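Local coordinates for aminotransferase, class V family protein (Trichomonas vaginalis, PDB 5F8V) that probably catalyses pyridoxal-phosphate-dependent amino-group transfer between O-phospho-L-serine and 2-oxoglutarate in the second step of L-serine biosynthesis, at residues F182-P186 / L267-D271; N156-G161 / S301-P306; A55-L59 / N70-V74. All blocks are in the same frame, centred on the assembly; numbering follows the deposited sequence.

Contact 1: residues F182-P186 / L267-D271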
loop_
_atom_site.group_PDB
_atom_site.type_symbol
_atom_site.label_atom_id
_atom_site.label_comp_id
_atom_site.label_asym_id
_atom_site.label_seq_id
_atom_site.Cartn_x
_atom_site.Cartn_y
_atom_site.Cartn_z
ATOM N N PHE A 182 16.814 -7.584 1.035
ATOM C CA PHE A 182 16.931 -6.449 1.951
ATOM C C PHE A 182 16.970 -6.961 3.368
ATOM O O PHE A 182 16.105 -7.746 3.758
ATOM C CB PHE A 182 15.741 -5.496 1.800
ATOM C CG PHE A 182 15.935 -4.161 2.460
ATOM C CD1 PHE A 182 15.048 -3.713 3.438
ATOM C CD2 PHE A 182 16.981 -3.335 2.078
ATOM C CE1 PHE A 182 15.219 -2.468 4.036
ATOM C CE2 PHE A 182 17.158 -2.092 2.669
ATOM C CZ PHE A 182 16.277 -1.657 3.647
ATOM N N LEU A 183 17.974 -6.519 4.122
ATOM C CA LEU A 183 18.207 -6.935 5.521
ATOM C C LEU A 183 18.566 -8.427 5.670
ATOM O O LEU A 183 18.382 -9.016 6.739
ATOM C CB LEU A 183 17.029 -6.545 6.430
ATOM C CG LEU A 183 16.597 -5.075 6.346
ATOM C CD1 LEU A 183 15.210 -4.896 6.928
ATOM C CD2 LEU A 183 17.606 -4.169 7.053
ATOM N N SER A 184 19.102 -9.017 4.599
ATOM C CA SER A 184 19.652 -10.367 4.642
ATOM C C SER A 184 21.157 -10.319 4.868
ATOM O O SER A 184 21.770 -11.359 5.082
ATOM C CB SER A 184 19.337 -11.112 3.345
ATOM O OG SER A 184 20.131 -10.641 2.272
ATOM N N ARG A 185 21.741 -9.116 4.799
ATOM C CA ARG A 185 23.166 -8.903 5.029
ATOM C C ARG A 185 23.491 -7.410 5.211
ATOM O O ARG A 185 22.667 -6.550 4.877
ATOM C CB ARG A 185 23.983 -9.464 3.862
ATOM C CG ARG A 185 23.557 -8.937 2.505
ATOM C CD ARG A 185 24.436 -9.528 1.426
ATOM N NE ARG A 185 24.133 -8.979 0.109
ATOM C CZ ARG A 185 24.521 -9.523 -1.049
ATOM N NH1 ARG A 185 25.253 -10.640 -1.084
ATOM N NH2 ARG A 185 24.183 -8.938 -2.192
ATOM N N PRO A 186 24.697 -7.091 5.718
ATOM C CA PRO A 186 25.067 -5.677 5.827
ATOM C C PRO A 186 25.242 -5.002 4.471
ATOM O O PRO A 186 25.510 -5.677 3.476
ATOM C CB PRO A 186 26.415 -5.716 6.570
ATOM C CG PRO A 186 26.451 -7.051 7.236
ATOM C CD PRO A 186 25.750 -7.960 6.272
ATOM N N LEU A 267 22.568 -7.842 11.093
ATOM C CA LEU A 267 22.593 -8.189 9.663
ATOM C C LEU A 267 23.737 -9.109 9.274
ATOM O O LEU A 267 23.601 -9.887 8.324
ATOM C CB LEU A 267 22.634 -6.920 8.798
ATOM C CG LEU A 267 21.450 -5.964 9.008
ATOM C CD1 LEU A 267 21.554 -4.812 8.032
ATOM C CD2 LEU A 267 20.099 -6.647 8.865
ATOM N N ALA A 268 24.862 -9.007 9.985
ATOM C CA ALA A 268 25.999 -9.905 9.774
ATOM C C ALA A 268 25.653 -11.329 10.220
ATOM O O ALA A 268 26.050 -12.303 9.574
ATOM C CB ALA A 268 27.240 -9.390 10.502
ATOM N N ALA A 269 24.897 -11.444 11.309
ATOM C CA ALA A 269 24.360 -12.732 11.747
ATOM C C ALA A 269 23.357 -13.314 10.743
ATOM O O ALA A 269 23.352 -14.525 10.532
ATOM C CB ALA A 269 23.717 -12.611 13.119
ATOM N N MET A 270 22.513 -12.462 10.147
ATOM C CA MET A 270 21.578 -12.904 9.106
ATOM C C MET A 270 22.347 -13.459 7.904
ATOM O O MET A 270 22.007 -14.509 7.366
ATOM C CB MET A 270 20.654 -11.772 8.616
ATOM C CG MET A 270 19.573 -11.242 9.568
ATOM S SD MET A 270 18.462 -12.371 10.456
ATOM C CE MET A 270 18.363 -13.840 9.435
ATOM N N ASP A 271 23.388 -12.742 7.496
ATOM C CA ASP A 271 24.222 -13.168 6.385
ATOM C C ASP A 271 24.830 -14.555 6.634
ATOM O O ASP A 271 24.815 -15.394 5.741
ATOM C CB ASP A 271 25.311 -12.131 6.103
ATOM C CG ASP A 271 26.077 -12.418 4.834
ATOM O OD1 ASP A 271 25.458 -12.804 3.819
ATOM O OD2 ASP A 271 27.312 -12.251 4.852
HETATM O O HOH W 1 26.457 -12.117 1.314
#
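In this fold type I aminotransferase, the loop that follows strand 174-177 wraps over the first turn of helix 267-286. Leu-183 has a positive phi, and the bend there turns the carbonyl edge of the loop toward the helix. Leu-267 is the main projection from the helix: its CD2 lies 3.9 Å from Leu-183 CB and 3.6 Å from Leu-183 O, in a hollow also lined by Ile-261 and Leu-63. Met-270 CG packs 3.8 Å from Leu-183 O. In return, the ring of Pro-186 settles on the start of the helix, with CG 4.1 Å from both Leu-267 CB and Ala-268 CB. Leu-267 O, which accepts the helical bond from Asp-271 N, also meets Arg-185 CA at 3.5 Å in a nearly straight CA-H...O contact. Beyond this packing, Arg-185 extends away to Asp-155 and Phe-164 O, and Asp-271 pairs with Arg-302 and Lys-275. One water links the two charged groups, accepting from Arg-185 NH1 at 3.1 Å and donating to Asp-271 OD1 at 2.8 Å.

Contact 2: residues N156-G161 / S301-P306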
loop_
_atom_site.group_PDB
_atom_site.type_symbol
_atom_site.label_atom_id
_atom_site.label_comp_id
_atom_site.label_asym_id
_atom_site.label_seq_id
_atom_site.Cartn_x
_atom_site.Cartn_y
_atom_site.Cartn_z
ATOM N N ASN A 156 19.433 -8.879 -6.157
ATOM C CA ASN A 156 19.085 -10.302 -6.108
ATOM C C ASN A 156 17.900 -10.637 -7.018
ATOM O O ASN A 156 16.766 -10.236 -6.745
ATOM C CB ASN A 156 18.800 -10.734 -4.662
ATOM C CG ASN A 156 18.501 -12.218 -4.555
ATOM O OD1 ASN A 156 19.389 -13.057 -4.708
ATOM N ND2 ASN A 156 17.233 -12.550 -4.359
ATOM N N GLU A 157 18.163 -11.359 -8.107
ATOM C CA GLU A 157 17.087 -11.751 -9.029
ATOM C C GLU A 157 16.431 -13.030 -8.517
ATOM O O GLU A 157 17.057 -14.084 -8.449
ATOM C CB GLU A 157 17.600 -11.889 -10.465
ATOM C CG GLU A 157 17.857 -10.551 -11.139
ATOM C CD GLU A 157 16.604 -9.817 -11.602
ATOM O OE1 GLU A 157 15.486 -10.354 -11.452
ATOM O OE2 GLU A 157 16.727 -8.686 -12.142
ATOM N N THR A 158 15.168 -12.892 -8.129
ATOM C CA THR A 158 14.412 -13.893 -7.380
ATOM C C THR A 158 14.130 -15.162 -8.214
ATOM O O THR A 158 14.210 -16.290 -7.701
ATOM C CB THR A 158 13.095 -13.234 -6.877
ATOM O OG1 THR A 158 13.405 -11.939 -6.339
ATOM C CG2 THR A 158 12.415 -14.017 -5.803
ATOM N N ILE A 159 13.839 -14.978 -9.497
ATOM C CA ILE A 159 13.462 -16.089 -10.384
ATOM C C ILE A 159 14.694 -16.836 -10.922
ATOM O O ILE A 159 14.681 -18.067 -11.040
ATOM C CB ILE A 159 12.553 -15.589 -11.533
ATOM C CG1 ILE A 159 11.275 -14.976 -10.951
ATOM C CG2 ILE A 159 12.210 -16.721 -12.501
ATOM C CD1 ILE A 159 10.517 -14.087 -11.915
ATOM N N GLN A 160 15.745 -16.088 -11.250
ATOM C CA GLN A 160 16.977 -16.667 -11.792
ATOM C C GLN A 160 17.944 -17.147 -10.697
ATOM O O GLN A 160 18.797 -17.994 -10.957
ATOM C CB GLN A 160 17.673 -15.670 -12.707
ATOM C CG GLN A 160 16.967 -15.430 -14.036
ATOM C CD GLN A 160 15.751 -14.530 -13.937
ATOM O OE1 GLN A 160 15.688 -13.631 -13.103
ATOM N NE2 GLN A 160 14.781 -14.766 -14.796
ATOM N N GLY A 161 17.816 -16.621 -9.484
ATOM C CA GLY A 161 18.763 -16.938 -8.407
ATOM C C GLY A 161 20.170 -16.403 -8.648
ATOM O O GLY A 161 21.147 -17.081 -8.337
ATOM N N SER A 301 22.522 -17.000 -5.576
ATOM C CA SER A 301 21.734 -16.338 -4.553
ATOM C C SER A 301 21.683 -17.151 -3.265
ATOM O O SER A 301 21.577 -18.385 -3.299
ATOM C CB SER A 301 20.319 -16.092 -5.069
ATOM O OG SER A 301 19.472 -15.526 -4.089
ATOM N N ARG A 302 21.773 -16.445 -2.135
ATOM C CA ARG A 302 21.531 -17.044 -0.830
ATOM C C ARG A 302 20.036 -17.145 -0.547
ATOM O O ARG A 302 19.641 -17.909 0.318
ATOM C CB ARG A 302 22.175 -16.224 0.297
ATOM C CG ARG A 302 23.691 -16.063 0.213
ATOM C CD ARG A 302 24.193 -14.857 1.011
ATOM N NE ARG A 302 23.455 -13.655 0.620
ATOM C CZ ARG A 302 22.670 -12.917 1.407
ATOM N NH1 ARG A 302 22.559 -13.154 2.714
ATOM N NH2 ARG A 302 22.008 -11.886 0.874
ATOM N N MET A 303 19.223 -16.347 -1.243
ATOM C CA MET A 303 17.805 -16.162 -0.932
ATOM C C MET A 303 16.873 -17.011 -1.797
ATOM O O MET A 303 15.832 -17.453 -1.324
ATOM C CB MET A 303 17.419 -14.690 -1.113
ATOM C CG MET A 303 18.166 -13.685 -0.239
ATOM S SD MET A 303 17.662 -13.722 1.503
ATOM C CE MET A 303 18.917 -14.816 2.153
ATOM N N ASN A 304 17.228 -17.204 -3.067
ATOM C CA ASN A 304 16.386 -17.933 -4.015
ATOM C C ASN A 304 17.243 -18.935 -4.772
ATOM O O ASN A 304 18.201 -18.556 -5.451
ATOM C CB ASN A 304 15.711 -16.962 -4.984
ATOM C CG ASN A 304 14.974 -15.836 -4.271
ATOM O OD1 ASN A 304 15.551 -14.771 -4.022
ATOM N ND2 ASN A 304 13.708 -16.079 -3.895
ATOM N N MET A 305 16.902 -20.212 -4.639
ATOM C CA MET A 305 17.702 -21.297 -5.166
ATOM C C MET A 305 16.868 -22.075 -6.164
ATOM O O MET A 305 16.241 -23.062 -5.788
ATOM C CB MET A 305 18.149 -22.204 -4.013
ATOM C CG MET A 305 19.238 -21.572 -3.166
ATOM S SD MET A 305 19.004 -21.680 -1.401
ATOM C CE MET A 305 17.994 -20.244 -1.072
ATOM N N PRO A 306 16.836 -21.619 -7.439
ATOM C CA PRO A 306 16.178 -22.445 -8.446
ATOM C C PRO A 306 16.956 -23.732 -8.686
ATOM O O PRO A 306 18.168 -23.797 -8.450
ATOM C CB PRO A 306 16.145 -21.565 -9.705
ATOM C CG PRO A 306 17.097 -20.453 -9.458
ATOM C CD PRO A 306 17.319 -20.337 -7.981
#
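A buried polar interface, built around an ST turn and ST motif at Ser-301, joins a turn of the cofactor site to the start of strand 304-307. Asn-156 opens the first segment with two bonds: its OD1 accepts from Ser-301 OG at 2.5 Å, and its ND2 donates to Asn-304 OD1 at 2.8 Å. Ser-301 OG in turn receives the backbone N of Met-303 and of Asn-304, each at 3.0 Å. Glu-157 points its CA-to-CB bond away, and its carboxylate accepts hydrogen bonds from Trp-104 N and Ser-105 OG. Thr-158 CG2 packs 3.1 Å from Asn-304 ND2, while its OG1 bonds Ser-180 and O3 of the cofactor on modified Lys-202. The carbonyls of Ile-159 and Gln-160 meet the ring of Pro-306, Gln-160 O lying 3.3 Å from Pro-306 CG. The chain then turns back through Gly-161, whose phi is positive and whose N bonds Glu-157 O at 2.8 Å; a CB here would clash with Asn-304 O and Pro-306 CD. Gly-161 O accepts from Ser-301 N at 3.1 Å.

Contact 3: residues A55-L59 / N70-V74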
loop_
_atom_site.group_PDB
_atom_site.type_symbol
_atom_site.label_atom_id
_atom_site.label_comp_id
_atom_site.label_asym_id
_atom_site.label_seq_id
_atom_site.Cartn_x
_atom_site.Cartn_y
_atom_site.Cartn_z
ATOM N N ALA A 55 10.497 3.019 14.292
ATOM C CA ALA A 55 10.721 2.096 13.165
ATOM C C ALA A 55 11.799 2.607 12.202
ATOM O O ALA A 55 12.649 1.835 11.733
ATOM C CB ALA A 55 9.422 1.845 12.423
ATOM N N THR A 56 11.780 3.910 11.933
ATOM C CA THR A 56 12.759 4.539 11.048
ATOM C C THR A 56 14.173 4.473 11.638
ATOM O O THR A 56 15.137 4.074 10.958
ATOM C CB THR A 56 12.372 6.011 10.755
ATOM O OG1 THR A 56 11.025 6.067 10.250
ATOM C CG2 THR A 56 13.321 6.635 9.740
ATOM N N GLU A 57 14.277 4.877 12.899
ATOM C CA GLU A 57 15.534 4.836 13.649
ATOM C C GLU A 57 16.083 3.413 13.753
ATOM O O GLU A 57 17.275 3.190 13.566
ATOM C CB GLU A 57 15.344 5.438 15.061
ATOM C CG GLU A 57 15.298 6.965 15.087
ATOM C CD GLU A 57 14.709 7.546 16.371
ATOM O OE1 GLU A 57 14.543 6.817 17.376
ATOM O OE2 GLU A 57 14.396 8.750 16.381
ATOM N N ARG A 58 15.212 2.453 14.041
ATOM C CA ARG A 58 15.645 1.063 14.209
ATOM C C ARG A 58 16.247 0.530 12.898
ATOM O O ARG A 58 17.287 -0.127 12.907
ATOM C CB ARG A 58 14.497 0.176 14.695
ATOM C CG ARG A 58 14.953 -1.173 15.218
ATOM C CD ARG A 58 13.822 -1.994 15.812
ATOM N NE ARG A 58 13.057 -1.320 16.865
ATOM C CZ ARG A 58 13.379 -1.237 18.161
ATOM N NH1 ARG A 58 14.488 -1.784 18.659
ATOM N NH2 ARG A 58 12.547 -0.606 18.990
ATOM N N LEU A 59 15.602 0.839 11.782
ATOM C CA LEU A 59 16.121 0.454 10.479
ATOM C C LEU A 59 17.458 1.132 10.218
ATOM O O LEU A 59 18.363 0.511 9.655
ATOM C CB LEU A 59 15.129 0.805 9.375
ATOM C CG LEU A 59 15.507 0.419 7.942
ATOM C CD1 LEU A 59 15.712 -1.087 7.815
ATOM C CD2 LEU A 59 14.431 0.897 6.975
ATOM N N ASN A 70 18.048 9.868 3.531
ATOM C CA ASN A 70 16.685 9.798 4.072
ATOM C C ASN A 70 16.160 8.360 4.005
ATOM O O ASN A 70 16.544 7.609 3.108
ATOM C CB ASN A 70 15.723 10.683 3.276
ATOM C CG ASN A 70 16.127 12.146 3.283
ATOM O OD1 ASN A 70 16.160 12.782 4.329
ATOM N ND2 ASN A 70 16.425 12.682 2.113
ATOM N N ILE A 71 15.278 8.002 4.940
ATOM C CA ILE A 71 14.621 6.696 4.962
ATOM C C ILE A 71 13.125 6.928 4.815
ATOM O O ILE A 71 12.534 7.693 5.585
ATOM C CB ILE A 71 14.927 5.911 6.262
ATOM C CG1 ILE A 71 16.442 5.691 6.413
ATOM C CG2 ILE A 71 14.205 4.561 6.259
ATOM C CD1 ILE A 71 16.866 5.093 7.742
ATOM N N LEU A 72 12.513 6.278 3.821
ATOM C CA LEU A 72 11.068 6.388 3.599
ATOM C C LEU A 72 10.373 5.048 3.770
ATOM O O LEU A 72 10.901 4.016 3.392
ATOM C CB LEU A 72 10.771 6.910 2.186
ATOM C CG LEU A 72 11.442 8.196 1.708
ATOM C CD1 LEU A 72 10.891 8.569 0.340
ATOM C CD2 LEU A 72 11.230 9.346 2.677
ATOM N N PHE A 73 9.188 5.089 4.363
ATOM C CA PHE A 73 8.205 4.020 4.273
ATOM C C PHE A 73 7.113 4.578 3.387
ATOM O O PHE A 73 6.564 5.643 3.692
ATOM C CB PHE A 73 7.616 3.692 5.644
ATOM C CG PHE A 73 8.600 3.087 6.598
ATOM C CD1 PHE A 73 8.945 1.745 6.494
ATOM C CD2 PHE A 73 9.180 3.851 7.609
ATOM C CE1 PHE A 73 9.853 1.175 7.377
ATOM C CE2 PHE A 73 10.093 3.285 8.492
ATOM C CZ PHE A 73 10.430 1.949 8.377
ATOM N N VAL A 74 6.796 3.873 2.304
ATOM C CA VAL A 74 5.766 4.322 1.353
ATOM C C VAL A 74 4.744 3.239 1.033
ATOM O O VAL A 74 5.021 2.046 1.168
ATOM C CB VAL A 74 6.393 4.849 0.043
ATOM C CG1 VAL A 74 7.085 6.176 0.314
ATOM C CG2 VAL A 74 7.376 3.842 -0.567
#
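Helix 46-63 packs on one face of strand 69-75, which is the outermost strand at one end of the central seven-stranded mixed sheet, a sheet whose strand order is that of the large domain of fold type I aminotransferases. The short axes approach to 9.2 Å with their directions 127° apart, so the chain leaves the helix and returns obliquely as the strand.

Apolar packing dominates. Ile-71 and Phe-73, two residues apart on the strand, direct CA-to-CB toward the helix. Leu-59, one helical turn after Ala-55, reaches down to them: its CD2 lies 3.7 Å from Ile-71 CG2 and 4.4 Å from Phe-73 CZ. Ala-55 CB adds an apolar contact at the tip of the ring, 4.2 Å from Phe-73 CZ. Thr-56 lies nearest in backbone register, its CA 6.7 Å from that of Ile-71, and its CG2 packs 3.9 Å from Ile-71 CB.

Polar atoms meet the strand through van der Waals contact. Thr-56 OG1, already bonded to Gln-52 O of its own helix, lies at the edge of the Phe-73 ring, 3.4 Å from CE2. Ala-55 O is at the same edge, 4.0 Å from CZ, and accepts from Leu-59 N at 3.1 Å in the regular helical pattern.

Backbone bonds tie Asn-70, Leu-72 and Val-74 to strand 209-215, whose Val-211 also packs on Leu-59 and Phe-73. Helix 248-263 flanks the contact through Asn-255 and Ile-251, while helix 233-238 covers Leu-72 on the reverse face of the strand.

How the contacts relate
Contact 1 touches both of the others, whereas contacts 2 and 3 stay apart, with centres 26 Å and nearest atoms about 14 Å from each other. Arg-302 makes the junction between contacts 1 and 2: its NH1 forms a salt bridge with Asp-271 OD1 at 3.1 Å, and its NH2 is probably hydrogen-bonded to Ser-184 OG at 2.7 Å. Toward contact 3 the join is apolar, Leu-183 CD2 lying 3.7 Å from Leu-59 CD1. The 156-161 turn reaches the cofactor directly through Thr-158. The 182-186 loop is linked to the cofactor lysine's neighbour, since Phe-182 O accepts from Asn-203. Contact 3 is structural packing at the sheet's end.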